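Long-range contacts in fructosyl amine: oxygen oxidoreductase (Aspergillus fumigatus, PDB 3DJE), which oxidatively deglycates fructosyl amino acids, using a covalently attached FAD and molecular oxygen: residues A[235-240]-A[303-308]; A[298-303]-A[334-339]; A[330-335]-A[428-433]. All blocks are in the same frame, centred on the assembly; numbering follows the deposited sequence.

The three contacts gather around two neighbouring antiparallel strands, 232-242 and 331-339, beside the flavin and the substrate-analogue pocket. Contact 1 packs the first strand against the residues leading into helix 307-320; contacts 2 and 3 cover successive parts of the second strand, and they share Ile334 and Cys335. Contacts 1 and 3 have centres about 7 Å apart, contacts 1 and 2 about 11 Å, contacts 2 and 3 about 14 Å. Thr303 belongs to both contact 1 and contact 2. A probable hydrogen bond from Trp236 N to Cys335 O, 2.8 Å, ties the residue lying against FSA to the one bonded to FAD.

Contact 1 of 3, residues A[235-240]-A[303-308]. With FSA (1-S-(carboxymethyl)-1-thio-beta-D-fructopyranose), chain D.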
# COMPACT_ATOMS: atom_id res chain seq x y z
N ALA A 235 -4.28 2.63 -9.39
CA ALA A 235 -2.83 2.63 -9.46
C ALA A 235 -2.21 4.00 -9.25
O ALA A 235 -2.79 5.02 -9.66
CB ALA A 235 -2.38 2.05 -10.78
N TRP A 236 -1.02 3.99 -8.66
CA TRP A 236 -0.20 5.18 -8.47
C TRP A 236 1.15 4.96 -9.15
O TRP A 236 1.46 3.87 -9.65
CB TRP A 236 -0.11 5.57 -6.98
CG TRP A 236 -1.42 6.16 -6.56
CD1 TRP A 236 -1.78 7.49 -6.60
CD2 TRP A 236 -2.60 5.44 -6.13
NE1 TRP A 236 -3.09 7.64 -6.21
CE2 TRP A 236 -3.61 6.41 -5.91
CE3 TRP A 236 -2.88 4.09 -5.88
CZ2 TRP A 236 -4.90 6.06 -5.48
CZ3 TRP A 236 -4.16 3.74 -5.44
CH2 TRP A 236 -5.16 4.73 -5.24
N THR A 237 1.94 6.03 -9.17
CA THR A 237 3.13 6.14 -9.98
C THR A 237 4.33 6.48 -9.09
O THR A 237 4.21 7.24 -8.13
CB THR A 237 2.92 7.23 -11.07
OG1 THR A 237 2.17 8.33 -10.52
CG2 THR A 237 2.13 6.65 -12.22
N LEU A 238 5.47 5.88 -9.40
CA LEU A 238 6.70 6.13 -8.66
C LEU A 238 7.91 6.10 -9.58
O LEU A 238 7.92 5.38 -10.60
CB LEU A 238 6.86 5.11 -7.51
CG LEU A 238 7.22 3.66 -7.87
CD1 LEU A 238 8.72 3.40 -7.97
CD2 LEU A 238 6.57 2.68 -6.87
N VAL A 239 8.93 6.88 -9.22
CA VAL A 239 10.21 6.87 -9.92
C VAL A 239 11.35 6.87 -8.90
O VAL A 239 11.13 7.23 -7.74
CB VAL A 239 10.39 8.11 -10.88
CG1 VAL A 239 9.21 8.23 -11.83
CG2 VAL A 239 10.60 9.41 -10.08
N HIS A 240 12.54 6.47 -9.34
CA HIS A 240 13.78 6.68 -8.59
C HIS A 240 14.72 7.60 -9.38
O HIS A 240 14.77 7.53 -10.61
CB HIS A 240 14.52 5.36 -8.41
CG HIS A 240 13.81 4.34 -7.56
ND1 HIS A 240 14.42 3.18 -7.14
CD2 HIS A 240 12.55 4.32 -7.05
CE1 HIS A 240 13.56 2.47 -6.41
NE2 HIS A 240 12.43 3.15 -6.33
N THR A 303 6.56 -1.40 -15.95
CA THR A 303 7.76 -0.83 -15.38
C THR A 303 8.09 0.51 -16.09
O THR A 303 9.24 0.77 -16.48
CB THR A 303 8.93 -1.85 -15.40
OG1 THR A 303 8.44 -3.14 -14.97
CG2 THR A 303 10.00 -1.43 -14.45
N GLN A 304 7.06 1.34 -16.23
CA GLN A 304 7.17 2.69 -16.76
C GLN A 304 6.05 3.48 -16.10
O GLN A 304 5.18 2.92 -15.44
CB GLN A 304 6.95 2.73 -18.29
CG GLN A 304 7.94 1.96 -19.17
CD GLN A 304 9.39 2.42 -19.06
OE1 GLN A 304 9.68 3.48 -18.50
NE2 GLN A 304 10.30 1.61 -19.58
N ILE A 305 6.07 4.80 -16.27
CA ILE A 305 4.93 5.61 -15.86
C ILE A 305 4.46 6.46 -17.05
O ILE A 305 5.24 6.68 -17.97
CB ILE A 305 5.26 6.51 -14.64
CG1 ILE A 305 6.42 7.47 -14.94
CG2 ILE A 305 5.59 5.63 -13.42
CD1 ILE A 305 6.59 8.54 -13.88
N PRO A 306 3.19 6.91 -17.03
CA PRO A 306 2.72 7.83 -18.08
C PRO A 306 3.58 9.09 -18.15
O PRO A 306 4.05 9.57 -17.12
CB PRO A 306 1.30 8.19 -17.62
CG PRO A 306 0.86 7.00 -16.79
CD PRO A 306 2.12 6.61 -16.06
N LYS A 307 3.76 9.64 -19.35
CA LYS A 307 4.55 10.86 -19.50
C LYS A 307 3.97 12.01 -18.67
O LYS A 307 4.73 12.82 -18.14
CB LYS A 307 4.71 11.24 -20.97
CG LYS A 307 5.70 10.34 -21.72
CD LYS A 307 7.12 10.88 -21.69
CE LYS A 307 7.37 11.84 -22.86
NZ LYS A 307 8.80 12.29 -22.95
N GLU A 308 2.65 12.08 -18.56
CA GLU A 308 2.02 13.13 -17.75
C GLU A 308 2.44 13.02 -16.28
O GLU A 308 2.62 14.04 -15.60
CB GLU A 308 0.50 13.12 -17.91
CG GLU A 308 -0.18 11.83 -17.47
CD GLU A 308 -1.67 11.98 -17.26
OE1 GLU A 308 -2.17 13.13 -17.15
OE2 GLU A 308 -2.34 10.92 -17.18
OAB FSA D . -0.41 5.88 4.18
CAL FSA D . 0.44 6.78 4.04
OAA FSA D . 0.89 7.44 5.01
CAH FSA D . 0.97 7.15 2.66
SAK FSA D . 0.14 6.28 1.37
C1 FSA D . 1.00 7.08 0.05
C2 FSA D . 0.21 6.99 -1.26
O2 FSA D . 1.09 7.21 -2.38
C3 FSA D . -0.92 8.03 -1.31
O3 FSA D . -0.37 9.35 -1.33
C4 FSA D . -1.87 7.79 -2.48
O4 FSA D . -3.00 8.67 -2.36
C5 FSA D . -2.38 6.35 -2.53
O5 FSA D . -3.28 6.08 -1.45
C6 FSA D . -1.19 5.40 -2.49
O6 FSA D . -0.39 5.67 -1.32
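Thr237, on strand 232-242, and Ile305, in the extended approach to helix 307-320, bring their CA atoms to 6.2 Å, and no hydrogen bond joins the two segments, so packing, mostly of side chains, makes the contact. Ile305 sits at its centre and uses both branches. Its CG1 lies between the backbone N and the carbonyl carbon (chi1 60°), while Ile305 CG2 is anti to the carbonyl carbon and reaches the strand, 3.8 Å from Thr237 CG2 and 3.7 Å from Leu238 O. The end of the longer branch, Ile305 CD1, meets Val239 CG1 at 3.3 Å, tighter than ordinary van der Waals contact; these two side chains cross at about a right angle. A beta-branched residue suits this place because its two branches reach different strand residues, CG2 to Thr237 and CD1 to Val239. Thr237 turns its methyl to the contact, and Pro306 meets it tip to tip, with Pro306 CD 3.8 Å from Thr237 CG2. Threonine serves here because its other branch is polar: OG1 is hydrogen-bonded to Asp279 and His281 of strand 274-289, which satisfies a buried hydroxyl. The strand belongs to the large mixed sheet that stands apart from the Rossmann-type FAD-binding sheet and, consistent with the MSOX/MTOX family, helps to line the substrate site. Pro306 occupies the N-cap position, directly before the first turn of helix 307-320. Next to Thr237 in sequence, Trp236 takes part in the ligand pocket instead: FSA C5 lies 3.6 Å above the plane of its indole, over the centre. The broad flat indole suits the carbon surface of the sugar ring, and NE1 is held by a hydrogen bond to the carbonyl oxygen of His281.

Contact 2 of 3, residues A[298-303]-A[334-339]; sequences IPFEKT and ICWCAD. With FAD (flavin-adenine dinucleotide), chain C.
Two hydrogen bonds and a water join Phe300 and Lys302 to strand 331-339. Trp336 NE1 donates to Phe300 O at 2.8 Å, but with a bent N-H...O angle of 134° and the acceptor lying out of the indole plane. Ile334 N donates to Lys302 O at 3.2 Å, a straighter bond. Water 1 fills in beside it, accepting from Lys302 N at 3.0 Å and donating to Ile334 O at 2.8 Å, so the water bridges these two backbone atoms where no direct bond does. The aromatic contacts centre on Trp336 and Phe300. Pro299 lies over one face of Trp336, its CA 3.6 Å from the centroid of the six-membered ring in a CH-pi contact; the compact proline ring lets CA and CB both rest on the indole, Pro299 CB near Trp336 CD2. Phe300, with CG between the backbone N and the carbonyl carbon (chi1 61°), takes the edge of Trp336 toward its face in an offset edge-to-face pair, centroids 5.9 Å apart and planes at 65°. Ile334 adds a second CH-pi contact, CD1 lying 4.1 Å from the Phe300 centroid over the face; a long, branched aliphatic chain can reach there. Covalent chemistry occupies the strand's other side. Cys335 points away from the loop, and its SG is bonded to FAD C8M at 1.7 Å, the cysteinyl flavin link known in the MSOX family. The loop follows strand 295-297 and leads toward helix 307-320, Phe300 also meets Phe421 edge-to-face, and strand 232-242 pairs with strand 331-339.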
# COMPACT_ATOMS: atom_id res chain seq x y z
N ILE A 298 -9.03 -3.32 -14.27
CA ILE A 298 -8.17 -4.49 -14.39
C ILE A 298 -6.69 -4.15 -14.28
O ILE A 298 -6.14 -3.47 -15.15
CB ILE A 298 -8.42 -5.24 -15.72
CG1 ILE A 298 -9.90 -5.62 -15.86
CG2 ILE A 298 -7.50 -6.47 -15.84
CD1 ILE A 298 -10.45 -6.49 -14.72
N PRO A 299 -6.02 -4.65 -13.22
CA PRO A 299 -4.62 -4.30 -13.05
C PRO A 299 -3.71 -4.93 -14.10
O PRO A 299 -4.05 -5.98 -14.68
CB PRO A 299 -4.26 -4.87 -11.66
CG PRO A 299 -5.49 -5.43 -11.10
CD PRO A 299 -6.52 -5.55 -12.17
N PHE A 300 -2.58 -4.29 -14.35
CA PHE A 300 -1.53 -4.85 -15.18
C PHE A 300 -0.17 -4.37 -14.71
O PHE A 300 -0.06 -3.30 -14.10
CB PHE A 300 -1.76 -4.50 -16.67
CG PHE A 300 -1.74 -3.03 -16.96
CD1 PHE A 300 -0.56 -2.40 -17.36
CD2 PHE A 300 -2.90 -2.27 -16.85
CE1 PHE A 300 -0.53 -1.02 -17.65
CE2 PHE A 300 -2.88 -0.89 -17.13
CZ PHE A 300 -1.69 -0.27 -17.52
N GLU A 301 0.86 -5.15 -15.01
CA GLU A 301 2.24 -4.79 -14.66
C GLU A 301 2.82 -3.84 -15.72
O GLU A 301 2.67 -4.07 -16.92
CB GLU A 301 3.12 -6.05 -14.55
CG GLU A 301 4.54 -5.73 -14.10
CD GLU A 301 5.51 -6.91 -14.11
OE1 GLU A 301 5.17 -8.02 -14.60
OE2 GLU A 301 6.64 -6.70 -13.62
N LYS A 302 3.46 -2.77 -15.26
CA LYS A 302 4.22 -1.90 -16.16
C LYS A 302 5.36 -1.21 -15.43
O LYS A 302 5.16 -0.53 -14.42
CB LYS A 302 3.31 -0.89 -16.88
CG LYS A 302 4.03 -0.18 -18.03
CD LYS A 302 3.16 -0.07 -19.27
CE LYS A 302 3.97 0.45 -20.44
NZ LYS A 302 4.58 -0.65 -21.24
N THR A 303 6.56 -1.40 -15.95
CA THR A 303 7.76 -0.83 -15.38
C THR A 303 8.09 0.51 -16.09
O THR A 303 9.24 0.77 -16.48
CB THR A 303 8.93 -1.85 -15.40
OG1 THR A 303 8.44 -3.14 -14.97
CG2 THR A 303 10.00 -1.43 -14.45
N ILE A 334 4.32 1.63 -12.28
CA ILE A 334 2.99 1.79 -11.68
C ILE A 334 2.82 0.75 -10.55
O ILE A 334 3.45 -0.33 -10.55
CB ILE A 334 1.87 1.72 -12.72
CG1 ILE A 334 1.76 0.32 -13.34
CG2 ILE A 334 2.11 2.81 -13.82
CD1 ILE A 334 0.57 0.16 -14.31
N CYS A 335 1.97 1.10 -9.59
CA CYS A 335 1.82 0.35 -8.36
C CYS A 335 0.33 0.33 -8.02
O CYS A 335 -0.30 1.40 -7.96
CB CYS A 335 2.62 1.11 -7.29
SG CYS A 335 2.38 0.61 -5.59
N TRP A 336 -0.23 -0.87 -7.81
CA TRP A 336 -1.68 -1.04 -7.70
C TRP A 336 -2.14 -1.39 -6.30
O TRP A 336 -1.49 -2.17 -5.61
CB TRP A 336 -2.14 -2.18 -8.59
CG TRP A 336 -2.12 -1.89 -10.06
CD1 TRP A 336 -1.07 -2.08 -10.91
CD2 TRP A 336 -3.20 -1.39 -10.85
NE1 TRP A 336 -1.43 -1.72 -12.19
CE2 TRP A 336 -2.73 -1.29 -12.18
CE3 TRP A 336 -4.53 -1.01 -10.55
CZ2 TRP A 336 -3.54 -0.83 -13.23
CZ3 TRP A 336 -5.34 -0.54 -11.60
CH2 TRP A 336 -4.83 -0.45 -12.92
N CYS A 337 -3.29 -0.83 -5.92
CA CYS A 337 -4.00 -1.29 -4.72
C CYS A 337 -5.48 -1.31 -5.07
O CYS A 337 -5.85 -1.28 -6.26
CB CYS A 337 -3.67 -0.40 -3.51
SG CYS A 337 -4.13 -1.11 -1.88
N ALA A 338 -6.34 -1.36 -4.06
CA ALA A 338 -7.78 -1.35 -4.31
C ALA A 338 -8.53 -0.65 -3.22
O ALA A 338 -8.39 -0.99 -2.04
CB ALA A 338 -8.31 -2.76 -4.52
N ASP A 339 -9.34 0.33 -3.62
CA ASP A 339 -10.05 1.20 -2.68
C ASP A 339 -11.46 0.70 -2.44
O ASP A 339 -12.21 0.40 -3.40
CB ASP A 339 -10.19 2.62 -3.24
CG ASP A 339 -8.89 3.40 -3.24
OD1 ASP A 339 -8.13 3.34 -2.25
OD2 ASP A 339 -8.68 4.11 -4.24
PA FAD C . -0.10 -6.53 -2.54
O1A FAD C . 1.01 -6.34 -1.59
O2A FAD C . -0.06 -5.79 -3.84
O5B FAD C . -0.17 -8.10 -2.76
C5B FAD C . -1.04 -8.71 -3.71
C4B FAD C . -0.42 -10.06 -4.08
O4B FAD C . -1.44 -10.71 -4.85
C3B FAD C . 0.78 -9.80 -5.03
O3B FAD C . 2.00 -10.33 -4.49
C2B FAD C . 0.34 -10.56 -6.30
O2B FAD C . 1.45 -11.24 -6.95
C1B FAD C . -0.75 -11.52 -5.74
N9A FAD C . -1.52 -12.06 -6.90
C8A FAD C . -1.94 -11.41 -8.01
N7A FAD C . -2.55 -12.30 -8.83
C5A FAD C . -2.51 -13.50 -8.24
C6A FAD C . -2.95 -14.78 -8.60
N6A FAD C . -3.56 -14.97 -9.79
N1A FAD C . -2.74 -15.80 -7.75
C2A FAD C . -2.13 -15.62 -6.57
N3A FAD C . -1.69 -14.41 -6.20
C4A FAD C . -1.87 -13.35 -7.01
N1 FAD C . 0.95 2.22 2.23
C2 FAD C . 1.48 2.73 3.42
O2 FAD C . 1.14 2.29 4.52
N3 FAD C . 2.43 3.75 3.35
C4 FAD C . 2.83 4.29 2.13
O4 FAD C . 3.67 5.20 2.11
C4X FAD C . 2.27 3.79 0.95
N5 FAD C . 2.64 4.32 -0.29
C5X FAD C . 2.21 3.70 -1.45
C6 FAD C . 2.76 4.10 -2.67
C7 FAD C . 2.39 3.47 -3.85
C7M FAD C . 3.01 3.98 -5.16
C8 FAD C . 1.49 2.41 -3.82
C8M FAD C . 1.14 1.66 -5.13
C9 FAD C . 0.95 1.99 -2.60
C9A FAD C . 1.32 2.63 -1.40
N10 FAD C . 0.79 2.24 -0.16
C10 FAD C . 1.33 2.76 1.02
C1' FAD C . -0.31 1.27 -0.08
C2' FAD C . 0.24 -0.13 0.17
O2' FAD C . 1.41 -0.35 -0.64
C3' FAD C . -0.84 -1.16 -0.16
O3' FAD C . -2.08 -0.76 0.45
C4' FAD C . -0.49 -2.56 0.38
O4' FAD C . 0.86 -2.91 0.09
C5' FAD C . -1.43 -3.58 -0.27
O5' FAD C . -1.16 -4.89 0.26
P FAD C . -1.94 -6.17 -0.31
O1P FAD C . -3.41 -5.90 -0.24
O2P FAD C . -1.36 -7.33 0.38
O3P FAD C . -1.53 -6.25 -1.86
O HOH W 1 3.64 -2.56 -12.31

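Contact 3 of 3, residues A[330-335]-A[428-433]; sequences SFARIC and TNVQYR. With FAD (flavin-adenine dinucleotide), chain C.
Phe331 and Arg433 both extend their CG anti to the backbone N (chi1 179° in Phe331), and Arg433 then bends at chi3, -61°, which turns NE back. The phenyl and guanidinium planes end 9° apart, although the guanidinium lies by the base of Phe331 and not over its ring: Phe331 CB stands above one guanidinium face, toward the rim, 3.9 Å from Arg433 NH1. Nearer the backbone, Arg433 CB comes within 3.9 Å of Phe331 CD1. Arginine suits the place because its aliphatic part can pack on a phenylalanine while NH2 makes a salt bridge to Glu274. Val430 supplies the second point of packing: CG1 presses on the strand backbone, 3.5 Å from Phe331 N, and CG2 lies 4.1 Å from Ala332 CB, whose small methyl lets the loop come close. Strand 331-339 is paired with strand 232-242 in the large mixed sheet, and this late part of the chain, after strand 419-420, crosses its other edge, the touching parts running steeply to one another. No direct hydrogen bond crosses; waters do the joining, both of them at the carbonyl oxygen of Gln431. Water 2 donates to Ser330 O at 2.7 Å and to Gln431 O at 2.9 Å. Water 3 accepts from Ala332 N at 2.9 Å, supplying a partner for a strand amide, and can donate to Gln431 O at 3.0 Å, one of several acceptors that compete for its two protons. Thr428 OG1 and Val430 O are in turn hydrogen-bonded to the side-chain amide of Gln304, joining this loop to the one before helix 307-320.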
# COMPACT_ATOMS: atom_id res chain seq x y z
N SER A 330 16.13 6.52 -12.88
CA SER A 330 16.85 5.24 -12.93
C SER A 330 15.89 4.05 -12.88
O SER A 330 16.28 2.92 -13.19
CB SER A 330 17.83 5.14 -11.78
OG SER A 330 17.14 5.26 -10.55
N PHE A 331 14.65 4.31 -12.46
CA PHE A 331 13.61 3.29 -12.34
C PHE A 331 12.26 3.99 -12.31
O PHE A 331 12.15 5.11 -11.80
CB PHE A 331 13.82 2.45 -11.06
CG PHE A 331 12.77 1.38 -10.85
CD1 PHE A 331 12.72 0.26 -11.66
CD2 PHE A 331 11.82 1.51 -9.82
CE1 PHE A 331 11.74 -0.74 -11.48
CE2 PHE A 331 10.85 0.54 -9.63
CZ PHE A 331 10.80 -0.59 -10.46
N ALA A 332 11.24 3.33 -12.85
CA ALA A 332 9.86 3.82 -12.80
C ALA A 332 8.87 2.68 -12.90
O ALA A 332 9.09 1.72 -13.65
CB ALA A 332 9.61 4.82 -13.94
N ARG A 333 7.78 2.77 -12.15
CA ARG A 333 6.70 1.80 -12.30
C ARG A 333 5.36 2.31 -11.82
O ARG A 333 5.27 3.27 -11.05
CB ARG A 333 7.02 0.48 -11.58
CG ARG A 333 6.76 0.47 -10.07
CD ARG A 333 6.83 -0.97 -9.64
NE ARG A 333 6.73 -1.23 -8.20
CZ ARG A 333 5.69 -1.85 -7.64
NH1 ARG A 333 5.70 -2.13 -6.35
NH2 ARG A 333 4.64 -2.21 -8.38
N ILE A 334 4.32 1.63 -12.28
CA ILE A 334 2.99 1.79 -11.68
C ILE A 334 2.82 0.75 -10.55
O ILE A 334 3.45 -0.33 -10.55
CB ILE A 334 1.87 1.72 -12.72
CG1 ILE A 334 1.76 0.32 -13.34
CG2 ILE A 334 2.11 2.81 -13.82
CD1 ILE A 334 0.57 0.16 -14.31
N CYS A 335 1.97 1.10 -9.59
CA CYS A 335 1.82 0.35 -8.36
C CYS A 335 0.33 0.33 -8.02
O CYS A 335 -0.30 1.40 -7.96
CB CYS A 335 2.62 1.11 -7.29
SG CYS A 335 2.38 0.61 -5.59
N THR A 428 7.03 6.59 -20.22
CA THR A 428 8.48 6.76 -20.11
C THR A 428 9.26 5.61 -20.77
O THR A 428 8.67 4.59 -21.14
CB THR A 428 8.90 6.91 -18.62
OG1 THR A 428 8.43 5.78 -17.88
CG2 THR A 428 8.30 8.19 -18.03
N ASN A 429 10.58 5.78 -20.90
CA ASN A 429 11.47 4.81 -21.55
C ASN A 429 12.64 4.46 -20.64
O ASN A 429 13.80 4.38 -21.07
CB ASN A 429 11.96 5.37 -22.90
CG ASN A 429 12.95 4.44 -23.62
OD1 ASN A 429 12.71 3.23 -23.75
ND2 ASN A 429 14.07 5.00 -24.08
N VAL A 430 12.33 4.23 -19.37
CA VAL A 430 13.35 3.95 -18.37
C VAL A 430 13.81 2.49 -18.47
O VAL A 430 13.03 1.61 -18.84
CB VAL A 430 12.82 4.27 -16.94
CG1 VAL A 430 13.91 4.10 -15.90
CG2 VAL A 430 12.26 5.70 -16.89
N GLN A 431 15.08 2.25 -18.14
CA GLN A 431 15.66 0.91 -18.09
C GLN A 431 14.82 -0.04 -17.22
O GLN A 431 14.32 0.35 -16.16
CB GLN A 431 17.07 1.00 -17.51
CG GLN A 431 17.80 -0.32 -17.44
CD GLN A 431 18.39 -0.70 -18.78
OE1 GLN A 431 17.89 -1.61 -19.45
NE2 GLN A 431 19.45 -0.01 -19.18
N TYR A 432 14.66 -1.28 -17.69
CA TYR A 432 13.96 -2.30 -16.92
C TYR A 432 14.83 -2.81 -15.77
O TYR A 432 16.05 -2.93 -15.90
CB TYR A 432 13.53 -3.47 -17.81
CG TYR A 432 12.91 -4.62 -17.06
CD1 TYR A 432 11.60 -4.54 -16.58
CD2 TYR A 432 13.63 -5.79 -16.81
CE1 TYR A 432 11.02 -5.59 -15.87
CE2 TYR A 432 13.06 -6.86 -16.10
CZ TYR A 432 11.75 -6.74 -15.64
OH TYR A 432 11.16 -7.78 -14.95
N ARG A 433 14.16 -3.10 -14.66
CA ARG A 433 14.75 -3.76 -13.51
C ARG A 433 13.72 -4.75 -13.01
O ARG A 433 12.53 -4.43 -12.94
CB ARG A 433 15.08 -2.75 -12.41
CG ARG A 433 15.64 -3.35 -11.12
CD ARG A 433 15.82 -2.25 -10.07
NE ARG A 433 16.76 -1.22 -10.53
CZ ARG A 433 16.94 -0.04 -9.94
NH1 ARG A 433 16.25 0.30 -8.86
NH2 ARG A 433 17.82 0.82 -10.45
PA FAD C . -0.10 -6.53 -2.54
O1A FAD C . 1.01 -6.34 -1.59
O2A FAD C . -0.06 -5.79 -3.84
O5B FAD C . -0.17 -8.10 -2.76
C5B FAD C . -1.04 -8.71 -3.71
C4B FAD C . -0.42 -10.06 -4.08
O4B FAD C . -1.44 -10.71 -4.85
C3B FAD C . 0.78 -9.80 -5.03
O3B FAD C . 2.00 -10.33 -4.49
C2B FAD C . 0.34 -10.56 -6.30
O2B FAD C . 1.45 -11.24 -6.95
C1B FAD C . -0.75 -11.52 -5.74
N9A FAD C . -1.52 -12.06 -6.90
C8A FAD C . -1.94 -11.41 -8.01
N7A FAD C . -2.55 -12.30 -8.83
C5A FAD C . -2.51 -13.50 -8.24
C6A FAD C . -2.95 -14.78 -8.60
N6A FAD C . -3.56 -14.97 -9.79
N1A FAD C . -2.74 -15.80 -7.75
C2A FAD C . -2.13 -15.62 -6.57
N3A FAD C . -1.69 -14.41 -6.20
C4A FAD C . -1.87 -13.35 -7.01
N1 FAD C . 0.95 2.22 2.23
C2 FAD C . 1.48 2.73 3.42
O2 FAD C . 1.14 2.29 4.52
N3 FAD C . 2.43 3.75 3.35
C4 FAD C . 2.83 4.29 2.13
O4 FAD C . 3.67 5.20 2.11
C4X FAD C . 2.27 3.79 0.95
N5 FAD C . 2.64 4.32 -0.29
C5X FAD C . 2.21 3.70 -1.45
C6 FAD C . 2.76 4.10 -2.67
C7 FAD C . 2.39 3.47 -3.85
C7M FAD C . 3.01 3.98 -5.16
C8 FAD C . 1.49 2.41 -3.82
C8M FAD C . 1.14 1.66 -5.13
C9 FAD C . 0.95 1.99 -2.60
C9A FAD C . 1.32 2.63 -1.40
N10 FAD C . 0.79 2.24 -0.16
C10 FAD C . 1.33 2.76 1.02
C1' FAD C . -0.31 1.27 -0.08
C2' FAD C . 0.24 -0.13 0.17
O2' FAD C . 1.41 -0.35 -0.64
C3' FAD C . -0.84 -1.16 -0.16
O3' FAD C . -2.08 -0.76 0.45
C4' FAD C . -0.49 -2.56 0.38
O4' FAD C . 0.86 -2.91 0.09
C5' FAD C . -1.43 -3.58 -0.27
O5' FAD C . -1.16 -4.89 0.26
P FAD C . -1.94 -6.17 -0.31
O1P FAD C . -3.41 -5.90 -0.24
O2P FAD C . -1.36 -7.33 0.38
O3P FAD C . -1.53 -6.25 -1.86
O HOH W 2 15.86 0.30 -13.73
O HOH W 3 11.82 1.49 -15.08